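Local coordinates for variant surface glycoprotein MITAT 1.1 (Trypanosoma brucei brucei, PDB 5LY9), which forms a dense coat on the trypanosome surface, one of many antigenically distinct versions expressed in series to evade the host immune response, at residues I39-L53 against L65-G79. Sequence-based numbering, arbitrary orientation.
Sequences IQKIKAAEYKVSIYL and LTLLRGYFARKTNGG. Unlike the reference sequence in segment 65-79: Leu65 (reference Ser). With NAG (2-acetamido-2-deoxy-beta-D-glucopyranose), chain C; NAG (2-acetamido-2-deoxy-beta-D-glucopyranose), chain B.
Phe72 sets its ring over Ala45, whose CB lies 3.6 Å from the ring centroid and 7° off the normal, a CH-pi contact made face-on. Val49 CG2 meets the ring edge at CE2, Ile42 CG2 arrives obliquely, and C6 of a GlcNAc of the attached glycan approaches obliquely near CZ, so the ring packs against both sugar and protein. Knobs-into-holes packing, with Glu46, Arg69, Phe72 and Thr76 as knobs, joins the antiparallel helices of the coiled-coil hairpin in the VSG N-terminal domain; the axes of 39-53 and 65-79 approach to 8.1 Å at 154°. Thr76 OG1, held anti to its own backbone N (chi1 -172°), donates to Ile39 O (2.8 Å) from above the carbonyl plane; that oxygen also accepts Lys43 N. Lys43 bends at chi2 and chi3, bringing NZ to Asn77 OD1 (3.0 Å) and into a salt bridge with Glu46 OE1 (2.7 Å). Ser50 OG sits 3.0 Å above the centre of the Arg69 guanidinium plane but bonds to Glu46 O instead. Arg69 reaches Glu46 OE2 through two waters, the direct gap to NE being 4.8 Å; Tyr47 of the second subunit bonds the same OE2. The buried carboxylate is thus shared between lysine, water and the dimer partner, an environment that would probably favour its ionised form.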
# COMPACT_ATOMS: atom_id res chain seq x y z
N ILE A 39 -11.73 10.21 -6.10
CA ILE A 39 -10.97 11.11 -7.00
C ILE A 39 -11.51 11.08 -8.42
O ILE A 39 -11.69 12.11 -9.08
CB ILE A 39 -9.47 10.73 -6.95
CG1 ILE A 39 -8.87 11.15 -5.59
CG2 ILE A 39 -8.69 11.42 -8.08
CD1 ILE A 39 -7.52 10.54 -5.23
N GLN A 40 -11.74 9.88 -8.90
CA GLN A 40 -12.40 9.65 -10.20
C GLN A 40 -13.74 10.25 -10.37
O GLN A 40 -14.00 10.80 -11.45
CB GLN A 40 -12.44 8.20 -10.63
CG GLN A 40 -11.06 7.57 -10.83
CD GLN A 40 -11.21 6.07 -11.03
OE1 GLN A 40 -11.83 5.38 -10.19
NE2 GLN A 40 -10.69 5.56 -12.15
N LYS A 41 -14.59 10.13 -9.36
CA LYS A 41 -15.92 10.69 -9.42
C LYS A 41 -15.83 12.21 -9.53
O LYS A 41 -16.66 12.82 -10.20
CB LYS A 41 -16.69 10.33 -8.15
CG LYS A 41 -17.07 8.86 -8.14
CD LYS A 41 -17.85 8.54 -6.87
CE LYS A 41 -18.19 7.05 -6.86
NZ LYS A 41 -18.81 6.70 -5.57
N ILE A 42 -14.88 12.83 -8.82
CA ILE A 42 -14.72 14.28 -8.89
C ILE A 42 -14.14 14.70 -10.21
O ILE A 42 -14.56 15.76 -10.78
CB ILE A 42 -13.92 14.82 -7.69
CG1 ILE A 42 -14.65 14.50 -6.37
CG2 ILE A 42 -13.78 16.32 -7.68
CD1 ILE A 42 -13.76 14.73 -5.19
N LYS A 43 -13.22 13.92 -10.75
CA LYS A 43 -12.77 14.14 -12.14
C LYS A 43 -13.91 14.04 -13.10
O LYS A 43 -14.00 14.87 -14.04
CB LYS A 43 -11.62 13.20 -12.52
CG LYS A 43 -11.07 13.34 -13.90
CD LYS A 43 -10.45 14.68 -14.25
CE LYS A 43 -9.15 15.00 -13.52
NZ LYS A 43 -8.57 16.39 -13.63
N ALA A 44 -14.78 13.02 -12.93
CA ALA A 44 -15.92 12.92 -13.85
C ALA A 44 -16.79 14.19 -13.78
O ALA A 44 -17.25 14.70 -14.79
CB ALA A 44 -16.72 11.70 -13.55
N ALA A 45 -16.98 14.73 -12.59
CA ALA A 45 -17.77 15.94 -12.45
C ALA A 45 -17.10 17.14 -13.14
O ALA A 45 -17.78 17.93 -13.82
CB ALA A 45 -18.05 16.23 -11.00
N GLU A 46 -15.77 17.27 -12.99
CA GLU A 46 -15.03 18.24 -13.73
C GLU A 46 -15.30 18.12 -15.21
O GLU A 46 -15.59 19.10 -15.90
CB GLU A 46 -13.53 18.12 -13.42
CG GLU A 46 -12.68 19.12 -14.20
CD GLU A 46 -11.21 18.86 -14.19
OE1 GLU A 46 -10.72 17.98 -13.47
OE2 GLU A 46 -10.48 19.56 -14.93
N TYR A 47 -15.23 16.88 -15.70
CA TYR A 47 -15.44 16.63 -17.13
C TYR A 47 -16.86 17.02 -17.58
O TYR A 47 -17.05 17.64 -18.61
CB TYR A 47 -15.14 15.20 -17.50
CG TYR A 47 -13.71 14.83 -17.76
CD1 TYR A 47 -12.92 15.59 -18.59
CD2 TYR A 47 -13.19 13.64 -17.32
CE1 TYR A 47 -11.58 15.26 -18.85
CE2 TYR A 47 -11.87 13.29 -17.61
CZ TYR A 47 -11.08 14.10 -18.39
OH TYR A 47 -9.80 13.73 -18.76
N LYS A 48 -17.86 16.67 -16.80
CA LYS A 48 -19.26 16.93 -17.17
C LYS A 48 -19.49 18.40 -17.30
O LYS A 48 -20.07 18.86 -18.27
CB LYS A 48 -20.27 16.29 -16.21
CG LYS A 48 -20.18 14.78 -16.29
CD LYS A 48 -21.26 14.05 -15.56
CE LYS A 48 -20.79 12.76 -14.95
NZ LYS A 48 -21.94 11.95 -14.48
N VAL A 49 -19.06 19.16 -16.30
CA VAL A 49 -19.24 20.64 -16.38
C VAL A 49 -18.46 21.19 -17.55
O VAL A 49 -18.95 22.04 -18.28
CB VAL A 49 -18.94 21.37 -15.05
CG1 VAL A 49 -19.32 22.81 -15.17
CG2 VAL A 49 -19.69 20.73 -13.86
N SER A 50 -17.23 20.69 -17.77
CA SER A 50 -16.41 21.14 -18.90
C SER A 50 -17.06 20.89 -20.25
O SER A 50 -17.01 21.73 -21.16
CB SER A 50 -15.06 20.47 -18.92
OG SER A 50 -14.30 20.68 -17.71
N ILE A 51 -17.66 19.71 -20.41
CA ILE A 51 -18.33 19.35 -21.62
C ILE A 51 -19.56 20.26 -21.86
O ILE A 51 -19.77 20.76 -22.96
CB ILE A 51 -18.80 17.85 -21.57
CG1 ILE A 51 -17.60 16.88 -21.65
CG2 ILE A 51 -19.84 17.61 -22.66
CD1 ILE A 51 -17.89 15.49 -21.06
N TYR A 52 -20.33 20.50 -20.80
CA TYR A 52 -21.50 21.36 -20.92
C TYR A 52 -21.05 22.76 -21.39
O TYR A 52 -21.67 23.39 -22.28
CB TYR A 52 -22.17 21.53 -19.58
CG TYR A 52 -23.44 22.33 -19.68
CD1 TYR A 52 -23.42 23.67 -19.60
CD2 TYR A 52 -24.68 21.66 -19.76
CE1 TYR A 52 -24.62 24.41 -19.72
CE2 TYR A 52 -25.87 22.37 -19.83
CZ TYR A 52 -25.83 23.73 -19.82
OH TYR A 52 -27.01 24.46 -19.92
N LEU A 53 -20.00 23.29 -20.79
CA LEU A 53 -19.50 24.59 -21.19
C LEU A 53 -19.02 24.59 -22.61
O LEU A 53 -19.26 25.58 -23.37
CB LEU A 53 -18.37 25.01 -20.30
CG LEU A 53 -18.80 25.40 -18.90
CD1 LEU A 53 -17.62 25.38 -17.93
CD2 LEU A 53 -19.39 26.78 -18.94
N LEU A 65 -21.01 27.99 -13.72
CA LEU A 65 -20.49 26.70 -14.22
C LEU A 65 -18.93 26.69 -14.29
O LEU A 65 -18.29 25.68 -14.00
CB LEU A 65 -21.10 26.40 -15.59
CG LEU A 65 -22.61 26.10 -15.48
CD1 LEU A 65 -23.18 25.84 -16.83
CD2 LEU A 65 -22.84 24.86 -14.64
N THR A 66 -18.35 27.82 -14.64
CA THR A 66 -16.89 27.99 -14.60
C THR A 66 -16.37 27.71 -13.19
O THR A 66 -15.41 26.98 -13.01
CB THR A 66 -16.46 29.35 -15.06
OG1 THR A 66 -16.79 29.52 -16.46
CG2 THR A 66 -14.99 29.58 -14.91
N LEU A 67 -17.01 28.32 -12.22
CA LEU A 67 -16.68 28.14 -10.82
C LEU A 67 -16.77 26.71 -10.41
O LEU A 67 -15.84 26.16 -9.76
CB LEU A 67 -17.58 28.99 -9.99
CG LEU A 67 -17.33 28.86 -8.51
CD1 LEU A 67 -15.90 29.31 -8.10
CD2 LEU A 67 -18.36 29.57 -7.74
N LEU A 68 -17.86 26.01 -10.79
CA LEU A 68 -18.01 24.65 -10.38
C LEU A 68 -16.98 23.73 -11.05
O LEU A 68 -16.44 22.84 -10.42
CB LEU A 68 -19.45 24.16 -10.67
CG LEU A 68 -20.47 24.76 -9.75
CD1 LEU A 68 -21.91 24.54 -10.31
CD2 LEU A 68 -20.37 24.24 -8.36
N ARG A 69 -16.69 23.99 -12.33
CA ARG A 69 -15.67 23.22 -13.09
C ARG A 69 -14.33 23.39 -12.41
O ARG A 69 -13.61 22.43 -12.22
CB ARG A 69 -15.66 23.75 -14.50
CG ARG A 69 -14.60 23.13 -15.42
CD ARG A 69 -13.47 24.07 -15.76
NE ARG A 69 -12.64 23.42 -16.77
CZ ARG A 69 -12.88 23.42 -18.08
NH1 ARG A 69 -13.85 24.13 -18.65
NH2 ARG A 69 -12.13 22.67 -18.84
N GLY A 70 -14.02 24.64 -12.08
CA GLY A 70 -12.75 24.95 -11.37
C GLY A 70 -12.67 24.29 -10.04
O GLY A 70 -11.58 23.79 -9.66
N TYR A 71 -13.80 24.25 -9.31
CA TYR A 71 -13.87 23.59 -8.03
C TYR A 71 -13.61 22.11 -8.12
O TYR A 71 -12.76 21.55 -7.41
CB TYR A 71 -15.18 23.91 -7.36
CG TYR A 71 -15.54 23.05 -6.24
CD1 TYR A 71 -15.16 23.35 -4.96
CD2 TYR A 71 -16.26 21.92 -6.47
CE1 TYR A 71 -15.44 22.50 -3.95
CE2 TYR A 71 -16.54 21.05 -5.50
CZ TYR A 71 -16.15 21.35 -4.20
OH TYR A 71 -16.54 20.47 -3.16
N PHE A 72 -14.31 21.46 -9.00
CA PHE A 72 -14.08 20.02 -9.14
C PHE A 72 -12.66 19.72 -9.60
O PHE A 72 -12.04 18.77 -9.11
CB PHE A 72 -15.08 19.40 -10.15
CG PHE A 72 -16.51 19.40 -9.67
CD1 PHE A 72 -16.85 18.86 -8.46
CD2 PHE A 72 -17.53 19.89 -10.47
CE1 PHE A 72 -18.18 18.85 -7.96
CE2 PHE A 72 -18.85 19.93 -10.00
CZ PHE A 72 -19.17 19.43 -8.77
N ALA A 73 -12.13 20.50 -10.52
CA ALA A 73 -10.72 20.36 -10.89
C ALA A 73 -9.77 20.48 -9.71
O ALA A 73 -8.93 19.58 -9.52
CB ALA A 73 -10.35 21.35 -11.95
N ARG A 74 -9.89 21.51 -8.92
CA ARG A 74 -9.01 21.61 -7.73
C ARG A 74 -9.16 20.41 -6.86
O ARG A 74 -8.18 19.90 -6.31
CB ARG A 74 -9.23 22.89 -6.89
CG ARG A 74 -8.61 24.11 -7.52
CD ARG A 74 -8.32 25.17 -6.46
NE ARG A 74 -7.73 26.34 -7.04
CZ ARG A 74 -7.52 27.47 -6.40
NH1 ARG A 74 -7.80 27.59 -5.09
NH2 ARG A 74 -7.00 28.48 -7.05
N LYS A 75 -10.39 19.96 -6.66
CA LYS A 75 -10.63 18.89 -5.72
C LYS A 75 -10.09 17.56 -6.21
O LYS A 75 -9.53 16.81 -5.41
CB LYS A 75 -12.08 18.77 -5.36
CG LYS A 75 -12.53 19.95 -4.47
CD LYS A 75 -11.95 19.93 -3.03
CE LYS A 75 -12.51 18.80 -2.21
NZ LYS A 75 -11.76 18.39 -1.01
N THR A 76 -10.27 17.23 -7.49
CA THR A 76 -9.72 15.96 -7.97
C THR A 76 -8.19 16.00 -8.10
O THR A 76 -7.50 15.12 -7.69
CB THR A 76 -10.39 15.53 -9.27
OG1 THR A 76 -9.95 14.22 -9.57
CG2 THR A 76 -10.09 16.48 -10.43
N ASN A 77 -7.65 17.11 -8.58
CA ASN A 77 -6.23 17.22 -8.80
C ASN A 77 -5.50 17.28 -7.48
O ASN A 77 -4.50 16.59 -7.29
CB ASN A 77 -5.96 18.43 -9.64
CG ASN A 77 -6.50 18.29 -11.05
OD1 ASN A 77 -6.51 17.21 -11.63
ND2 ASN A 77 -6.86 19.42 -11.63
N GLY A 78 -6.06 18.00 -6.51
CA GLY A 78 -5.47 18.14 -5.18
C GLY A 78 -5.63 16.82 -4.43
O GLY A 78 -4.76 16.41 -3.67
N GLY A 79 -6.76 16.16 -4.60
CA GLY A 79 -6.99 14.83 -3.99
C GLY A 79 -5.97 13.77 -4.41
O GLY A 79 -5.37 13.06 -3.56
C1 NAG C . -22.13 13.62 -9.29
C2 NAG C . -22.36 13.85 -10.75
C3 NAG C . -23.65 13.20 -11.26
C4 NAG C . -23.74 11.74 -10.82
C5 NAG C . -23.50 11.72 -9.31
C6 NAG C . -23.58 10.34 -8.67
C7 NAG C . -21.65 15.76 -12.05
C8 NAG C . -21.90 17.19 -12.39
N2 NAG C . -22.43 15.26 -11.13
O3 NAG C . -23.78 13.28 -12.70
O4 NAG C . -24.95 11.05 -11.30
O5 NAG C . -22.18 12.24 -9.02
O6 NAG C . -22.63 9.53 -9.30
O7 NAG C . -20.76 15.11 -12.53
C1 NAG B . -18.91 15.43 -5.61
C2 NAG B . -19.07 13.93 -5.80
C3 NAG B . -19.39 13.57 -7.20
C4 NAG B . -20.63 14.36 -7.62
C5 NAG B . -20.39 15.85 -7.42
C6 NAG B . -21.59 16.76 -7.73
C7 NAG B . -17.80 12.47 -4.30
C8 NAG B . -16.49 11.81 -3.97
N2 NAG B . -17.85 13.24 -5.40
O3 NAG B . -19.68 12.18 -7.29
O4 NAG B . -20.83 14.11 -9.01
O5 NAG B . -20.10 16.07 -6.07
O6 NAG B . -22.75 16.26 -7.06
O7 NAG B . -18.77 12.34 -3.59
O HOH W 1 -10.14 22.50 -15.46
O HOH W 2 -11.35 20.08 -17.58
O HOH W 3 -14.83 23.51 -21.23